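Local coordinates for UBA domain-containing protein Mud1 (Schizosaccharomyces pombe, PDB 1Z96) that recognises and binds polyubiquitin chains through its C-terminal UBA domain, links ubiquitinated proteins to the 19S proteasome, and is an aspartic protease, at residues S6-L11 with Q23-A28. Numbering follows the deposited sequence. Where two conformers were deposited one is given.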
ATOM      1  N   SER A   6      -6.755   3.638  -5.220  1.00 23.96           N
ATOM      2  CA  SER A   6      -6.090   2.966  -6.315  0.50 24.41           C
ATOM      3  C   SER A   6      -4.755   2.379  -5.872  1.00 23.69           C
ATOM      4  O   SER A   6      -4.403   1.267  -6.275  1.00 23.39           O
ATOM      5  CB  SER A   6      -5.922   3.910  -7.506  0.50 25.00           C
ATOM      6  OG  SER A   6      -7.198   4.195  -8.053  0.50 27.03           O
ATOM      7  N   LYS A   7      -4.027   3.100  -5.028  1.00 23.23           N
ATOM      8  CA  LYS A   7      -2.772   2.558  -4.495  1.00 23.54           C
ATOM      9  C   LYS A   7      -3.017   1.370  -3.570  1.00 22.07           C
ATOM     10  O   LYS A   7      -2.274   0.400  -3.602  1.00 21.49           O
ATOM     11  CB  LYS A   7      -1.988   3.649  -3.777  1.00 24.08           C
ATOM     12  CG  LYS A   7      -1.514   4.734  -4.726  1.00 25.50           C
ATOM     13  CD  LYS A   7      -1.039   5.936  -3.960  1.00 26.18           C
ATOM     14  CE  LYS A   7      -0.662   7.060  -4.856  1.00 28.06           C
ATOM     15  NZ  LYS A   7      -0.208   8.243  -4.045  1.00 30.38           N
ATOM     16  N   ILE A   8      -4.035   1.447  -2.718  1.00 21.63           N
ATOM     17  CA  ILE A   8      -4.350   0.279  -1.877  1.00 21.82           C
ATOM     18  C   ILE A   8      -4.637  -0.937  -2.750  1.00 21.80           C
ATOM     19  O   ILE A   8      -4.139  -2.036  -2.500  1.00 22.18           O
ATOM     20  CB  ILE A   8      -5.533   0.555  -0.918  1.00 21.44           C
ATOM     21  CG1 ILE A   8      -5.136   1.611   0.115  1.00 20.92           C
ATOM     22  CG2 ILE A   8      -5.909  -0.717  -0.198  1.00 21.12           C
ATOM     23  CD1 ILE A   8      -6.325   2.207   0.876  1.00 22.08           C
ATOM     24  N   ALA A   9      -5.458  -0.735  -3.780  1.00 22.78           N
ATOM     25  CA  ALA A   9      -5.779  -1.790  -4.724  1.00 23.13           C
ATOM     26  C   ALA A   9      -4.535  -2.386  -5.402  1.00 23.92           C
ATOM     27  O   ALA A   9      -4.454  -3.605  -5.574  1.00 24.23           O
ATOM     28  CB  ALA A   9      -6.759  -1.261  -5.767  1.00 24.05           C
ATOM     29  N   GLN A  10      -3.569  -1.538  -5.769  1.00 24.45           N
ATOM     30  CA  GLN A  10      -2.312  -2.027  -6.327  1.00 24.45           C
ATOM     31  C   GLN A  10      -1.633  -2.979  -5.361  1.00 24.06           C
ATOM     32  O   GLN A  10      -1.173  -4.065  -5.744  1.00 23.61           O
ATOM     33  CB  GLN A  10      -1.349  -0.876  -6.657  1.00 25.85           C
ATOM     34  CG  GLN A  10      -1.666  -0.111  -7.910  1.00 29.71           C
ATOM     35  CD  GLN A  10      -1.053  -0.759  -9.174  1.00 34.25           C
ATOM     36  OE1 GLN A  10      -0.825  -1.979  -9.222  1.00 36.84           O
ATOM     37  NE2 GLN A  10      -0.820   0.056 -10.192  1.00 37.33           N
ATOM     38  N   LEU A  11      -1.583  -2.593  -4.093  1.00 22.99           N
ATOM     39  CA  LEU A  11      -0.961  -3.437  -3.090  1.00 23.25           C
ATOM     40  C   LEU A  11      -1.757  -4.717  -2.851  1.00 23.02           C
ATOM     41  O   LEU A  11      -1.180  -5.777  -2.719  1.00 22.46           O
ATOM     42  CB  LEU A  11      -0.759  -2.663  -1.779  1.00 22.72           C
ATOM     43  CG  LEU A  11       0.250  -1.518  -1.865  1.00 22.43           C
ATOM     44  CD1 LEU A  11       0.220  -0.695  -0.615  1.00 23.46           C
ATOM     45  CD2 LEU A  11       1.680  -2.041  -2.100  1.00 23.47           C
ATOM     46  N   GLN A  23      -2.272   0.896   5.857  1.00 21.97           N
ATOM     47  CA  GLN A  23      -1.392   1.347   6.936  1.00 22.67           C
ATOM     48  C   GLN A  23       0.013   1.655   6.436  1.00 22.90           C
ATOM     49  O   GLN A  23       0.615   2.666   6.839  1.00 23.04           O
ATOM     50  CB  GLN A  23      -1.392   0.333   8.084  1.00 23.62           C
ATOM     51  CG  GLN A  23      -2.721   0.320   8.837  1.00 24.63           C
ATOM     52  CD  GLN A  23      -2.838  -0.755   9.919  1.00 26.28           C
ATOM     53  OE1 GLN A  23      -2.091  -1.731   9.948  1.00 29.79           O
ATOM     54  NE2 GLN A  23      -3.837  -0.593  10.778  1.00 30.23           N
ATOM     55  N   ALA A  24       0.506   0.825   5.520  1.00 22.29           N
ATOM     56  CA  ALA A  24       1.797   1.081   4.857  1.00 22.11           C
ATOM     57  C   ALA A  24       1.760   2.372   4.038  1.00 21.29           C
ATOM     58  O   ALA A  24       2.661   3.186   4.103  1.00 20.11           O
ATOM     59  CB  ALA A  24       2.191  -0.096   3.998  1.00 21.94           C
ATOM     60  N   LEU A  25       0.685   2.584   3.300  1.00 21.25           N
ATOM     61  CA  LEU A  25       0.559   3.823   2.548  1.00 22.09           C
ATOM     62  C   LEU A  25       0.460   5.066   3.433  1.00 22.64           C
ATOM     63  O   LEU A  25       0.995   6.123   3.083  1.00 23.28           O
ATOM     64  CB  LEU A  25      -0.638   3.748   1.610  1.00 22.08           C
ATOM     65  CG  LEU A  25      -0.389   2.923   0.360  1.00 23.42           C
ATOM     66  CD1 LEU A  25      -1.697   2.468  -0.270  1.00 25.45           C
ATOM     67  CD2 LEU A  25       0.459   3.715  -0.636  1.00 22.48           C
ATOM     68  N   ASP A  26      -0.244   4.947   4.548  1.00 23.84           N
ATOM     69  CA  ASP A  26      -0.329   6.036   5.538  1.00 23.82           C
ATOM     70  C   ASP A  26       1.067   6.406   6.029  1.00 23.03           C
ATOM     71  O   ASP A  26       1.447   7.576   6.017  1.00 23.18           O
ATOM     72  CB  ASP A  26      -1.187   5.587   6.727  1.00 24.99           C
ATOM     73  CG  ASP A  26      -1.317   6.664   7.800  1.00 28.27           C
ATOM     74  OD1 ASP A  26      -1.886   7.720   7.498  1.00 35.44           O
ATOM     75  OD2 ASP A  26      -0.848   6.539   8.955  1.00 33.39           O
ATOM     76  N   ALA A  27       1.817   5.404   6.475  1.00 22.72           N
ATOM     77  CA  ALA A  27       3.203   5.623   6.951  1.00 22.63           C
ATOM     78  C   ALA A  27       4.037   6.289   5.871  1.00 22.52           C
ATOM     79  O   ALA A  27       4.849   7.191   6.135  1.00 22.73           O
ATOM     80  CB  ALA A  27       3.825   4.312   7.342  1.00 22.75           C
ATOM     81  N   ALA A  28       3.833   5.837   4.634  1.00 22.07           N
ATOM     82  CA  ALA A  28       4.595   6.301   3.480  1.00 22.12           C
ATOM     83  C   ALA A  28       4.079   7.619   2.893  1.00 21.89           C
ATOM     84  O   ALA A  28       4.570   8.092   1.866  1.00 21.75           O
ATOM     85  CB  ALA A  28       4.611   5.212   2.413  1.00 21.78           C
TER
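In the three-helix bundle of the UBA domain, Leu-25 of helix 18-27 packs against Lys-7, Ile-8 and Leu-11 of helix 4-13. The short segments cross at 126°, with their axes 10.4 Å apart at closest approach. Leu-25 points at the other helix, and its CD1 makes most of the contact. That methyl lies 3.5 Å from the backbone N of Ile-8 and 3.6 Å from Ile-8 CG1. Ile-8 CG1 sits beside its own backbone N (chi1 -67°), which brings both atoms to the same methyl. Leu-11 meets Leu-25 end to end, CD1 to CD1 at 3.7 Å. Lys-7 adds its CB, 3.7 Å from Leu-25 CD1; the extended chain then leads away, and NZ is hydrogen-bonded to Gly-30 O. Helix 32-39 closes the core, with Ala-35 against Leu-25 and Ala-36 against Leu-11. With an alanine here in place of Leu-25, the CD1 methyl is gone, and the helices would probably be left with a gap where Ile-8 and Leu-11 now share a partner. Leu-11 takes part in monoubiquitin binding, and Ala-35 and Ala-36 in binding diubiquitin. No hydrogen bond crosses between the two segments, so their direct contact rests on apolar packing alone.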